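Caprin-1 (Homo sapiens, PDB 4WBE) binds mRNAs and regulates their transport, translation and/or stability, and is essential for forming cytoplasmic stress granules. Local coordinates at the interface of chains A and B. Residues are numbered along the deposited sequence; one frame, centred on the assembly and turned at random. Chains: chain A/B, Caprin-1.

Contact 1: the interface of chains A and B. Residues chain A 23, 115-116, 118; chain B 66, 68, 70.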
ATOM      1  N   TYR A  23       7.181  -2.043   1.932  1.00 15.94           N
ATOM      2  CA  TYR A  23       8.395  -2.710   1.494  1.00 18.40           C
ATOM      3  C   TYR A  23       9.232  -3.161   2.690  1.00 20.26           C
ATOM      4  O   TYR A  23       9.646  -4.324   2.774  1.00 20.28           O
ATOM      5  CB  TYR A  23       9.215  -1.802   0.570  1.00 18.58           C
ATOM      6  CG  TYR A  23      10.522  -2.432   0.159  1.00 20.80           C
ATOM      7  CD1 TYR A  23      10.576  -3.336  -0.892  1.00 23.32           C
ATOM      8  CD2 TYR A  23      11.703  -2.124   0.821  1.00 19.88           C
ATOM      9  CE1 TYR A  23      11.772  -3.926  -1.267  1.00 25.67           C
ATOM     10  CE2 TYR A  23      12.898  -2.702   0.452  1.00 24.65           C
ATOM     11  CZ  TYR A  23      12.927  -3.601  -0.590  1.00 27.60           C
ATOM     12  OH  TYR A  23      14.124  -4.176  -0.953  1.00 32.40           O
ATOM     13  N   PHE A 115      18.184  -0.169   3.784  1.00 24.55           N
ATOM     14  CA  PHE A 115      17.374  -0.577   2.646  1.00 23.68           C
ATOM     15  C   PHE A 115      17.676   0.183   1.354  1.00 27.29           C
ATOM     16  O   PHE A 115      16.973   0.017   0.356  1.00 31.91           O
ATOM     17  CB  PHE A 115      15.881  -0.523   2.997  1.00 20.04           C
ATOM     18  CG  PHE A 115      15.469  -1.556   4.004  1.00 17.67           C
ATOM     19  CD1 PHE A 115      15.351  -2.892   3.636  1.00 19.09           C
ATOM     20  CD2 PHE A 115      15.198  -1.199   5.317  1.00 16.65           C
ATOM     21  CE1 PHE A 115      14.978  -3.855   4.562  1.00 15.60           C
ATOM     22  CE2 PHE A 115      14.822  -2.152   6.250  1.00 16.48           C
ATOM     23  CZ  PHE A 115      14.709  -3.483   5.874  1.00 17.59           C
ATOM     24  N   ASP A 116      18.716   1.018   1.376  1.00 22.66           N
ATOM     25  CA  ASP A 116      19.190   1.671   0.160  1.00 25.17           C
ATOM     26  C   ASP A 116      19.965   0.681  -0.709  1.00 31.39           C
ATOM     27  O   ASP A 116      20.123   0.893  -1.911  1.00 33.66           O
ATOM     28  CB  ASP A 116      20.049   2.896   0.471  1.00 25.47           C
ATOM     29  CG  ASP A 116      19.225   4.104   0.868  1.00 26.66           C
ATOM     30  OD1 ASP A 116      17.977   4.047   0.785  1.00 22.95           O
ATOM     31  OD2 ASP A 116      19.833   5.121   1.252  1.00 27.98           O
ATOM     32  N   THR A 118      20.096  -3.324  -2.134  1.00 45.14           N
ATOM     33  CA  THR A 118      19.217  -4.473  -2.330  1.00 47.30           C
ATOM     34  C   THR A 118      20.012  -5.714  -1.918  1.00 53.92           C
ATOM     35  O   THR A 118      21.212  -5.788  -2.181  1.00 58.44           O
ATOM     36  CB  THR A 118      18.753  -4.576  -3.800  1.00 44.68           C
ATOM     37  OG1 THR A 118      19.788  -5.162  -4.599  1.00 49.82           O
ATOM     38  CG2 THR A 118      18.431  -3.190  -4.350  1.00 42.30           C
TER
ATOM     39  N   ARG B  66      12.605  -3.719  -7.061  1.00 26.20           N
ATOM     40  CA  ARG B  66      13.609  -2.887  -6.427  1.00 25.47           C
ATOM     41  C   ARG B  66      14.760  -2.617  -7.407  1.00 26.11           C
ATOM     42  O   ARG B  66      15.398  -3.548  -7.897  1.00 27.99           O
ATOM     43  CB  ARG B  66      14.108  -3.594  -5.171  1.00 26.29           C
ATOM     44  CG  ARG B  66      14.984  -2.749  -4.297  1.00 28.11           C
ATOM     45  CD  ARG B  66      14.210  -1.625  -3.628  1.00 25.31           C
ATOM     46  NE  ARG B  66      15.123  -0.828  -2.816  1.00 25.01           N
ATOM     47  CZ  ARG B  66      15.796   0.224  -3.268  1.00 23.35           C
ATOM     48  NH1 ARG B  66      15.632   0.633  -4.521  1.00 18.09           N
ATOM     49  NH2 ARG B  66      16.622   0.879  -2.463  1.00 21.90           N
ATOM     50  N   MET B  68      18.414  -1.105  -8.045  1.00 17.98           N
ATOM     51  CA  MET B  68      19.624  -0.837  -7.258  1.00 18.91           C
ATOM     52  C   MET B  68      20.232   0.555  -7.481  1.00 19.62           C
ATOM     53  O   MET B  68      21.039   1.021  -6.674  1.00 19.39           O
ATOM     54  CB  MET B  68      20.663  -1.956  -7.492  1.00 19.19           C
ATOM     55  CG  MET B  68      21.617  -1.772  -8.694  1.00 20.12           C
ATOM     56  SD  MET B  68      22.849  -3.115  -8.868  1.00 24.67           S
ATOM     57  CE  MET B  68      21.759  -4.453  -9.285  1.00 20.52           C
ATOM     58  N   LEU B  70      18.397   3.141  -7.355  1.00 20.76           N
ATOM     59  CA  LEU B  70      17.521   4.027  -6.589  1.00 21.73           C
ATOM     60  C   LEU B  70      17.597   3.772  -5.088  1.00 20.52           C
ATOM     61  O   LEU B  70      17.593   2.626  -4.638  1.00 20.35           O
ATOM     62  CB  LEU B  70      16.061   3.886  -7.040  1.00 19.51           C
ATOM     63  CG  LEU B  70      15.675   4.307  -8.457  1.00 24.18           C
ATOM     64  CD1 LEU B  70      14.172   4.126  -8.689  1.00 21.48           C
ATOM     65  CD2 LEU B  70      16.097   5.752  -8.718  1.00 25.36           C
TER
HETATM   66  O   HOH W   1      16.180  -2.470  -0.740  1.00 31.10           O
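B:Arg66 reaches across the dimer boundary of the HR-1 domain, between the ring of A:Tyr23 and the backbone of A:Phe115. From CB the chain runs to a CG that stands anti to the backbone N (chi1 -170°), and it then bends at chi2, bringing CD beside the A:Tyr23 phenol. The B:Arg66 CG methylene meets the methyl CG2 of A:Thr118 at 3.5 Å. That methyl also packs against the backbone of B:Met68, A:Thr118 CG2 lying 3.9 Å from B:Met68 CA. The phenol OH of A:Tyr23 touches both CG and CD of B:Arg66, each at 3.7 Å; the two side chains cross at about a right angle, with ring and guanidinium planes 82° apart. B:Arg66 NE turns to a water, which also joins A:Tyr23 OH and the carbonyl O of A:Phe115. At the tip, B:Arg66 NH2 gives A:Phe115 O a nearly straight hydrogen bond of 3.0 Å, in the guanidinium plane and on a carbonyl lone pair. NH1 and NH2 together grip B:Leu70 O end-on from one face of its carbonyl plane, B:Arg66 NH1 lying 2.8 Å from B:Leu70 O. This clamp within chain B would probably fix the orientation of the guanidinium, presenting NH2 to A:Phe115 O. A:Asp116 OD1 stays 4.7 Å from B:Arg66 NH2, where it may add a weak attraction. An alanine in place of B:Arg66 would probably leave the carbonyls of A:Phe115 and B:Leu70 without their guanidinium donors and open a gap beside A:Tyr23. The site joins a loop of chain B, ahead of helix 72-75, to the 3-10 helix 114-116, the C-terminal tail and the late part of helix 2-27 of chain A.

Contact 2: the interface of chains A and B. Residues chain A 22, 72, 76, 79-80, 83; chain B 16, 19-20, 23.
A water at the dimer boundary ties A:Leu72 and A:Tyr76 to B:Glu20. It lies 2.7 Å from the carboxylate OE2 of B:Glu20 and also meets the carbonyl O of A:Leu72 and the backbone N of A:Tyr76, linking the two chains where their own polar atoms do not bond directly. B:Lys16 serves as second shell: its chain, bent at chi3 and chi4, curls back, and B:Lys16 NZ makes a salt bridge of 2.7 Å to B:Glu20 OE2, on the syn lone pair of that oxygen. The ammonium probably steadies the negative charge of the carboxylate and may position OE2 for the water.

Beside this polar corner, the ring of A:Tyr76 lies over helix 2-27 of chain B. B:Leu19 puts its CB over a face of the A:Tyr76 ring, 4.0 Å from the centroid, in a CH-pi contact, while its CG leans towards ring atom CD1 of A:Tyr76. The ring is carried there with CG anti to its own carbonyl carbon (chi1 -66°). Its far end points at B:Tyr23 at about a right angle, with A:Tyr76 OH 3.5 Å from ring atom CD1 of B:Tyr23; this is packing, not a polar bond. A:Leu72 CD1 comes over the B:Tyr23 ring near its CD2, on the same side as A:Tyr76 OH, the two side chains crossing obliquely. B:Leu19 CD2 meets A:Leu83 CD1 at 3.8 Å, tip to tip, and approaches the methyl of A:Ala79. B:Leu19 CD1 is also near A:Leu83 and lies 3.4 Å from the amide nitrogen A:Gln22 NE2. A:Ser80 sets its CB beside the backbone of B:Lys16.

In the fold, one turn-by-turn stripe of chain B helix 2-27 (B:Lys16, B:Leu19, B:Glu20 and B:Tyr23) faces chain A. Helix 72-75, the junction at A:Tyr76 and helix 77-88 supply most of the opposing surface, with helix 2-27 of chain A adding A:Gln22.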
ATOM      1  N   GLN A  22       5.558  -0.493   3.565  1.00 11.37           N
ATOM      2  CA  GLN A  22       5.126  -1.832   3.183  1.00 13.12           C
ATOM      3  C   GLN A  22       6.310  -2.662   2.717  1.00 10.48           C
ATOM      4  O   GLN A  22       6.425  -3.845   3.047  1.00 13.66           O
ATOM      5  CB  GLN A  22       4.065  -1.751   2.082  1.00 12.08           C
ATOM      6  CG  GLN A  22       2.729  -1.211   2.578  1.00  9.42           C
ATOM      7  CD  GLN A  22       1.730  -1.021   1.466  1.00 17.07           C
ATOM      8  OE1 GLN A  22       2.089  -0.639   0.353  1.00 14.36           O
ATOM      9  NE2 GLN A  22       0.468  -1.330   1.746  1.00 10.51           N
ATOM     10  N   LEU A  72     -14.774  -7.126   0.848  1.00 21.19           N
ATOM     11  CA  LEU A  72     -13.537  -6.460   0.439  1.00 20.80           C
ATOM     12  C   LEU A  72     -13.497  -4.995   0.883  1.00 15.71           C
ATOM     13  O   LEU A  72     -12.456  -4.502   1.344  1.00 17.25           O
ATOM     14  CB  LEU A  72     -13.358  -6.527  -1.085  1.00 22.06           C
ATOM     15  CG  LEU A  72     -12.119  -5.811  -1.647  1.00 23.66           C
ATOM     16  CD1 LEU A  72     -10.826  -6.461  -1.153  1.00 20.67           C
ATOM     17  CD2 LEU A  72     -12.145  -5.715  -3.182  1.00 24.11           C
ATOM     18  N   TYR A  76     -10.090  -3.544   4.917  1.00 16.55           N
ATOM     19  CA  TYR A  76      -8.961  -2.662   5.188  1.00 15.22           C
ATOM     20  C   TYR A  76      -9.325  -1.345   5.853  1.00 15.82           C
ATOM     21  O   TYR A  76      -8.513  -0.415   5.874  1.00 15.70           O
ATOM     22  CB  TYR A  76      -8.183  -2.420   3.898  1.00 14.61           C
ATOM     23  CG  TYR A  76      -7.534  -3.675   3.376  1.00 20.14           C
ATOM     24  CD1 TYR A  76      -6.363  -4.149   3.946  1.00 20.18           C
ATOM     25  CD2 TYR A  76      -8.081  -4.380   2.311  1.00 16.94           C
ATOM     26  CE1 TYR A  76      -5.758  -5.287   3.478  1.00 22.57           C
ATOM     27  CE2 TYR A  76      -7.479  -5.526   1.834  1.00 17.02           C
ATOM     28  CZ  TYR A  76      -6.319  -5.973   2.425  1.00 20.49           C
ATOM     29  OH  TYR A  76      -5.696  -7.106   1.973  1.00 23.25           O
ATOM     30  N   ALA A  79      -7.049  -1.129   8.996  1.00 14.89           N
ATOM     31  CA  ALA A  79      -5.678  -0.989   8.516  1.00 13.86           C
ATOM     32  C   ALA A  79      -5.396   0.418   8.006  1.00 12.71           C
ATOM     33  O   ALA A  79      -4.312   0.963   8.238  1.00 14.76           O
ATOM     34  CB  ALA A  79      -5.378  -2.021   7.423  1.00 15.51           C
ATOM     35  N   SER A  80      -6.353   0.985   7.274  1.00 13.83           N
ATOM     36  CA  SER A  80      -6.202   2.334   6.727  1.00 14.62           C
ATOM     37  C   SER A  80      -6.008   3.363   7.839  1.00 14.62           C
ATOM     38  O   SER A  80      -5.204   4.293   7.714  1.00 14.69           O
ATOM     39  CB  SER A  80      -7.389   2.710   5.824  1.00 17.69           C
ATOM     40  OG  SER A  80      -8.590   2.877   6.555  1.00 16.82           O
ATOM     41  N   LEU A  83      -2.516   2.889   9.520  1.00 11.65           N
ATOM     42  CA  LEU A  83      -1.503   3.495   8.669  1.00 15.87           C
ATOM     43  C   LEU A  83      -1.503   5.012   8.799  1.00 16.23           C
ATOM     44  O   LEU A  83      -0.447   5.634   8.925  1.00 14.79           O
ATOM     45  CB  LEU A  83      -1.745   3.111   7.209  1.00 13.09           C
ATOM     46  CG  LEU A  83      -1.296   1.705   6.817  1.00 17.63           C
ATOM     47  CD1 LEU A  83      -1.711   1.398   5.391  1.00 14.16           C
ATOM     48  CD2 LEU A  83       0.209   1.571   6.985  1.00 16.15           C
TER
ATOM     49  N   LYS B  16      -7.522   3.227   2.256  1.00 13.31           N
ATOM     50  CA  LYS B  16      -8.305   1.991   2.247  1.00 14.97           C
ATOM     51  C   LYS B  16      -8.452   1.484   0.817  1.00 16.69           C
ATOM     52  O   LYS B  16      -8.301   0.289   0.546  1.00 15.80           O
ATOM     53  CB  LYS B  16      -9.690   2.225   2.882  1.00 12.19           C
ATOM     54  CG  LYS B  16     -10.582   0.973   2.937  1.00 14.17           C
ATOM     55  CD  LYS B  16     -11.916   1.226   3.661  1.00 16.81           C
ATOM     56  CE  LYS B  16     -12.953   1.910   2.780  1.00 20.80           C
ATOM     57  NZ  LYS B  16     -13.527   0.973   1.760  1.00 17.38           N
ATOM     58  N   LEU B  19      -5.216  -0.014  -0.403  1.00 11.81           N
ATOM     59  CA  LEU B  19      -5.032  -1.360   0.147  1.00 16.70           C
ATOM     60  C   LEU B  19      -5.881  -2.401  -0.593  1.00 15.32           C
ATOM     61  O   LEU B  19      -5.406  -3.489  -0.916  1.00 14.75           O
ATOM     62  CB  LEU B  19      -5.397  -1.366   1.636  1.00 15.34           C
ATOM     63  CG  LEU B  19      -4.330  -1.222   2.734  1.00 19.63           C
ATOM     64  CD1 LEU B  19      -2.914  -0.950   2.225  1.00 17.85           C
ATOM     65  CD2 LEU B  19      -4.755  -0.210   3.799  1.00 17.45           C
ATOM     66  N   GLU B  20      -7.140  -2.059  -0.839  1.00 12.81           N
ATOM     67  CA  GLU B  20      -8.043  -2.896  -1.634  1.00 11.60           C
ATOM     68  C   GLU B  20      -7.472  -3.165  -3.021  1.00 13.10           C
ATOM     69  O   GLU B  20      -7.453  -4.306  -3.493  1.00 12.77           O
ATOM     70  CB  GLU B  20      -9.405  -2.205  -1.759  1.00 12.74           C
ATOM     71  CG  GLU B  20     -10.185  -2.113  -0.459  1.00 17.08           C
ATOM     72  CD  GLU B  20     -11.242  -1.021  -0.493  1.00 18.50           C
ATOM     73  OE1 GLU B  20     -11.393  -0.348  -1.536  1.00 17.44           O
ATOM     74  OE2 GLU B  20     -11.952  -0.855   0.514  1.00 18.08           O
ATOM     75  N   TYR B  23      -4.521  -5.520  -2.925  1.00 15.94           N
ATOM     76  CA  TYR B  23      -5.025  -6.872  -2.753  1.00 18.40           C
ATOM     77  C   TYR B  23      -5.499  -7.452  -4.084  1.00 20.26           C
ATOM     78  O   TYR B  23      -5.113  -8.564  -4.467  1.00 20.28           O
ATOM     79  CB  TYR B  23      -6.151  -6.907  -1.714  1.00 18.58           C
ATOM     80  CG  TYR B  23      -6.754  -8.282  -1.566  1.00 20.80           C
ATOM     81  CD1 TYR B  23      -6.154  -9.238  -0.760  1.00 23.32           C
ATOM     82  CD2 TYR B  23      -7.922  -8.625  -2.233  1.00 19.88           C
ATOM     83  CE1 TYR B  23      -6.696 -10.506  -0.629  1.00 25.67           C
ATOM     84  CE2 TYR B  23      -8.472  -9.883  -2.106  1.00 24.65           C
ATOM     85  CZ  TYR B  23      -7.856 -10.817  -1.304  1.00 27.60           C
ATOM     86  OH  TYR B  23      -8.410 -12.072  -1.181  1.00 32.40           O
TER
HETATM   87  O   HOH W   2     -11.454  -2.531   2.619  1.00 11.52           O

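Contact 1 and contact 2 lie about 23 Å apart, measured between the centres of their C-alpha atoms. Both draw on helix 2-27: the tyrosine at position 23 serves contact 1 from chain A and contact 2 from chain B, while A:Gln22 of contact 2 directly precedes A:Tyr23 of contact 1. Because the interface is two-fold symmetric, each contact recurs with the chains exchanged, so each copy of this tyrosine serves both kinds of contact. The long helix thus joins an arginine-centred polar patch to a largely apolar one, consistent with this segment being the caprin-1 dimerization domain.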